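Local coordinates for protein WbmS, polysaccharide deacetylase involved in O-antigen biosynthesis (Bordetella bronchiseptica, PDB 3HFT) that probably removes acetyl groups from a polysaccharide during O-antigen biosynthesis, as a zinc-containing member of the polysaccharide deacetylase family, at residues Q161-W166 / M170-Y175. Residues are numbered along the deposited sequence; the frame is centred on the assembly and turned at random.
Sequences QPWRHW and MVRVPY
W163 and R172 pair through both of their peptide groups. W163 N donates a hydrogen bond to R172 O, 3.0 Å away. R172 N returns a bond of 2.8 Å to W163 O. W163 O also receives a CA-H...O contact from V171. The third backbone bond runs from H165 N to M170 O at 2.9 Å. These bonds define a short antiparallel beta hairpin, 163-164 with 171-172, at the edge of a small mixed sheet. R164 and V171 form its non-hydrogen-bonded pair. The backbone of V171 bonds on its other side to R145 and D147 of the neighbouring strand region.

The R172 side chain runs beside the W163 indole, and its CB sits over one indole face, 4.0 Å from the centroid of the five-membered ring, a CH-pi contact. With CG anti to its carbonyl carbon (chi1 -57°), the chain also passes H165, and R172 CG lies 4.0 Å from H165 CB. The guanidinium and indole planes are 65° apart. The guanidinium NH2 is satisfied by a salt bridge to D147 and a hydrogen bond to Q131.

P174 CG meets W163 CZ3 at 4.1 Å. Q161 O is buried beside the P174 ring and has no hydrogen-bond partner. On the face of R164 and V171, P162 CB packs on V171 CG1 at 3.9 Å. R164 O accepts a hydrogen bond from Y185 OH of the second subunit, and W163 packs on P153 of that subunit.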
ATOM      1  N   GLN A 161       9.425  -2.535  -9.295  0.50 33.96           N
ATOM      2  CA  GLN A 161      10.521  -1.570  -9.287  0.50 34.51           C
ATOM      3  C   GLN A 161      10.242  -0.599  -8.114  0.50 33.71           C
ATOM      4  O   GLN A 161       9.077  -0.245  -7.870  0.50 31.59           O
ATOM      5  CB  GLN A 161      10.520  -0.756 -10.614  0.50 35.61           C
ATOM      6  CG  GLN A 161      10.321  -1.570 -11.932  0.50 39.67           C
ATOM      7  CD  GLN A 161      11.551  -2.367 -12.321  0.50 35.29           C
ATOM      8  OE1 GLN A 161      12.618  -2.128 -11.773  0.50 36.98           O
ATOM      9  NE2 GLN A 161      11.417  -3.301 -13.285  0.50 24.95           N
ATOM     10  N   PRO A 162      11.287  -0.126  -7.407  1.00 34.83           N
ATOM     11  CA  PRO A 162      11.033   0.873  -6.376  1.00 34.08           C
ATOM     12  C   PRO A 162      10.695   2.188  -7.111  1.00 34.10           C
ATOM     13  O   PRO A 162      10.982   2.319  -8.299  1.00 31.81           O
ATOM     14  CB  PRO A 162      12.392   0.987  -5.659  1.00 34.17           C
ATOM     15  CG  PRO A 162      13.370   0.719  -6.773  1.00 37.85           C
ATOM     16  CD  PRO A 162      12.723  -0.358  -7.590  1.00 34.77           C
ATOM     17  N   TRP A 163      10.078   3.138  -6.420  1.00 32.51           N
ATOM     18  CA  TRP A 163       9.722   4.409  -7.013  1.00 31.00           C
ATOM     19  C   TRP A 163       9.842   5.552  -6.013  1.00 31.60           C
ATOM     20  O   TRP A 163       9.891   5.332  -4.809  1.00 31.32           O
ATOM     21  CB  TRP A 163       8.309   4.340  -7.623  1.00 32.74           C
ATOM     22  CG  TRP A 163       7.173   4.219  -6.704  1.00 31.59           C
ATOM     23  CD1 TRP A 163       6.520   5.248  -6.102  1.00 34.15           C
ATOM     24  CD2 TRP A 163       6.496   3.016  -6.281  1.00 30.91           C
ATOM     25  NE1 TRP A 163       5.501   4.775  -5.339  1.00 31.89           N
ATOM     26  CE2 TRP A 163       5.449   3.411  -5.436  1.00 31.40           C
ATOM     27  CE3 TRP A 163       6.686   1.658  -6.530  1.00 34.12           C
ATOM     28  CZ2 TRP A 163       4.593   2.509  -4.838  1.00 28.63           C
ATOM     29  CZ3 TRP A 163       5.843   0.754  -5.953  1.00 33.04           C
ATOM     30  CH2 TRP A 163       4.798   1.176  -5.096  1.00 34.00           C
ATOM     31  N   ARG A 164       9.911   6.779  -6.525  1.00 32.31           N
ATOM     32  CA  ARG A 164       9.989   7.948  -5.676  1.00 33.16           C
ATOM     33  C   ARG A 164       8.623   8.290  -5.093  1.00 33.42           C
ATOM     34  O   ARG A 164       7.649   8.423  -5.839  1.00 31.90           O
ATOM     35  CB  ARG A 164      10.431   9.169  -6.460  1.00 34.79           C
ATOM     36  CG  ARG A 164      11.811   9.071  -6.996  1.00 44.07           C
ATOM     37  CD  ARG A 164      12.091  10.206  -7.944  1.00 56.26           C
ATOM     38  NE  ARG A 164      13.038   9.788  -8.985  1.00 59.35           N
ATOM     39  CZ  ARG A 164      14.361   9.909  -8.918  1.00 66.39           C
ATOM     40  NH1 ARG A 164      14.964  10.451  -7.853  1.00 69.28           N
ATOM     41  NH2 ARG A 164      15.092   9.486  -9.946  1.00 70.45           N
ATOM     42  N   HIS A 165       8.576   8.505  -3.779  1.00 33.56           N
ATOM     43  CA  HIS A 165       7.361   9.000  -3.136  1.00 33.94           C
ATOM     44  C   HIS A 165       7.269  10.512  -3.361  1.00 34.62           C
ATOM     45  O   HIS A 165       8.290  11.162  -3.610  1.00 35.11           O
ATOM     46  CB  HIS A 165       7.366   8.664  -1.661  1.00 34.01           C
ATOM     47  CG  HIS A 165       6.065   8.945  -0.983  1.00 35.56           C
ATOM     48  ND1 HIS A 165       4.869   8.477  -1.473  1.00 33.22           N
ATOM     49  CD2 HIS A 165       5.771   9.624   0.149  1.00 34.02           C
ATOM     50  CE1 HIS A 165       3.890   8.888  -0.692  1.00 36.39           C
ATOM     51  NE2 HIS A 165       4.405   9.592   0.296  1.00 33.22           N
ATOM     52  N   TRP A 166       6.076  11.084  -3.240  1.00 33.33           N
ATOM     53  CA  TRP A 166       5.886  12.512  -3.497  1.00 33.46           C
ATOM     54  C   TRP A 166       6.368  13.448  -2.391  1.00 38.51           C
ATOM     55  O   TRP A 166       6.327  14.666  -2.594  1.00 37.91           O
ATOM     56  CB  TRP A 166       4.422  12.826  -3.826  1.00 35.93           C
ATOM     57  CG  TRP A 166       3.427  12.508  -2.746  1.00 30.29           C
ATOM     58  CD1 TRP A 166       3.170  13.236  -1.633  1.00 38.17           C
ATOM     59  CD2 TRP A 166       2.540  11.377  -2.700  1.00 33.54           C
ATOM     60  NE1 TRP A 166       2.194  12.623  -0.880  1.00 36.41           N
ATOM     61  CE2 TRP A 166       1.786  11.484  -1.519  1.00 33.68           C
ATOM     62  CE3 TRP A 166       2.325  10.282  -3.526  1.00 32.21           C
ATOM     63  CZ2 TRP A 166       0.827  10.550  -1.159  1.00 35.46           C
ATOM     64  CZ3 TRP A 166       1.362   9.355  -3.171  1.00 35.57           C
ATOM     65  CH2 TRP A 166       0.635   9.480  -1.989  1.00 35.69           C
HETATM   66  N   MSE A 170      11.555  10.293  -0.125  0.50 38.44           N
HETATM   67  CA  MSE A 170      11.449   8.886   0.230  0.50 35.82           C
HETATM   68  C   MSE A 170      11.325   8.047  -1.036  0.50 33.75           C
HETATM   69  O   MSE A 170      10.882   8.538  -2.083  0.50 29.91           O
HETATM   70  CB  MSE A 170      10.236   8.651   1.125  0.50 34.31           C
HETATM   71  CG  MSE A 170      10.291   9.383   2.463  0.50 31.29           C
HETATM   72 SE   MSE A 170       9.154   8.446   3.767  0.37 38.12          SE
HETATM   73  CE  MSE A 170      10.175   6.835   3.972  0.50 34.36           C
ATOM     74  N   VAL A 171      11.724   6.786  -0.919  1.00 33.13           N
ATOM     75  CA  VAL A 171      11.609   5.810  -1.970  1.00 31.80           C
ATOM     76  C   VAL A 171      10.688   4.700  -1.437  1.00 33.54           C
ATOM     77  O   VAL A 171      10.831   4.240  -0.281  1.00 36.02           O
ATOM     78  CB  VAL A 171      12.987   5.254  -2.327  1.00 36.42           C
ATOM     79  CG1 VAL A 171      12.857   3.998  -3.209  1.00 32.52           C
ATOM     80  CG2 VAL A 171      13.837   6.350  -2.999  1.00 30.87           C
ATOM     81  N   ARG A 172       9.672   4.331  -2.211  1.00 31.60           N
ATOM     82  CA  ARG A 172       8.834   3.218  -1.832  1.00 30.51           C
ATOM     83  C   ARG A 172       9.405   1.959  -2.469  1.00 32.45           C
ATOM     84  O   ARG A 172       9.679   1.898  -3.681  1.00 31.28           O
ATOM     85  CB  ARG A 172       7.386   3.443  -2.253  1.00 32.96           C
ATOM     86  CG  ARG A 172       6.810   4.707  -1.688  1.00 33.48           C
ATOM     87  CD  ARG A 172       5.335   4.528  -1.509  1.00 32.63           C
ATOM     88  NE  ARG A 172       5.064   3.723  -0.329  1.00 32.11           N
ATOM     89  CZ  ARG A 172       3.859   3.506   0.162  1.00 36.39           C
ATOM     90  NH1 ARG A 172       2.805   4.017  -0.448  1.00 33.74           N
ATOM     91  NH2 ARG A 172       3.702   2.792   1.262  1.00 33.74           N
ATOM     92  N   VAL A 173       9.609   0.942  -1.632  1.00 31.78           N
ATOM     93  CA  VAL A 173      10.182  -0.303  -2.039  1.00 32.19           C
ATOM     94  C   VAL A 173       9.144  -1.445  -1.874  1.00 32.39           C
ATOM     95  O   VAL A 173       8.847  -1.835  -0.766  1.00 32.46           O
ATOM     96  CB  VAL A 173      11.445  -0.621  -1.189  1.00 33.59           C
ATOM     97  CG1 VAL A 173      12.079  -1.970  -1.667  1.00 31.55           C
ATOM     98  CG2 VAL A 173      12.458   0.568  -1.223  1.00 29.50           C
ATOM     99  N   PRO A 174       8.584  -1.969  -2.990  1.00 31.76           N
ATOM    100  CA  PRO A 174       7.560  -2.995  -2.831  1.00 32.10           C
ATOM    101  C   PRO A 174       8.204  -4.366  -2.633  1.00 33.77           C
ATOM    102  O   PRO A 174       9.279  -4.613  -3.171  1.00 33.55           O
ATOM    103  CB  PRO A 174       6.846  -2.962  -4.171  1.00 32.25           C
ATOM    104  CG  PRO A 174       7.937  -2.656  -5.141  1.00 33.49           C
ATOM    105  CD  PRO A 174       8.801  -1.644  -4.404  1.00 34.62           C
ATOM    106  N   TYR A 175       7.534  -5.255  -1.900  1.00 33.35           N
ATOM    107  CA  TYR A 175       8.060  -6.589  -1.675  1.00 31.67           C
ATOM    108  C   TYR A 175       7.066  -7.633  -2.093  1.00 33.83           C
ATOM    109  O   TYR A 175       5.865  -7.359  -2.195  1.00 32.95           O
ATOM    110  CB  TYR A 175       8.551  -6.793  -0.249  1.00 31.51           C
ATOM    111  CG  TYR A 175       7.561  -6.908   0.884  1.00 34.11           C
ATOM    112  CD1 TYR A 175       6.963  -5.781   1.444  1.00 33.65           C
ATOM    113  CD2 TYR A 175       7.324  -8.117   1.467  1.00 33.60           C
ATOM    114  CE1 TYR A 175       6.120  -5.881   2.529  1.00 31.52           C
ATOM    115  CE2 TYR A 175       6.502  -8.231   2.581  1.00 33.63           C
ATOM    116  CZ  TYR A 175       5.904  -7.110   3.108  1.00 35.66           C
ATOM    117  OH  TYR A 175       5.120  -7.209   4.241  1.00 34.67           O
TER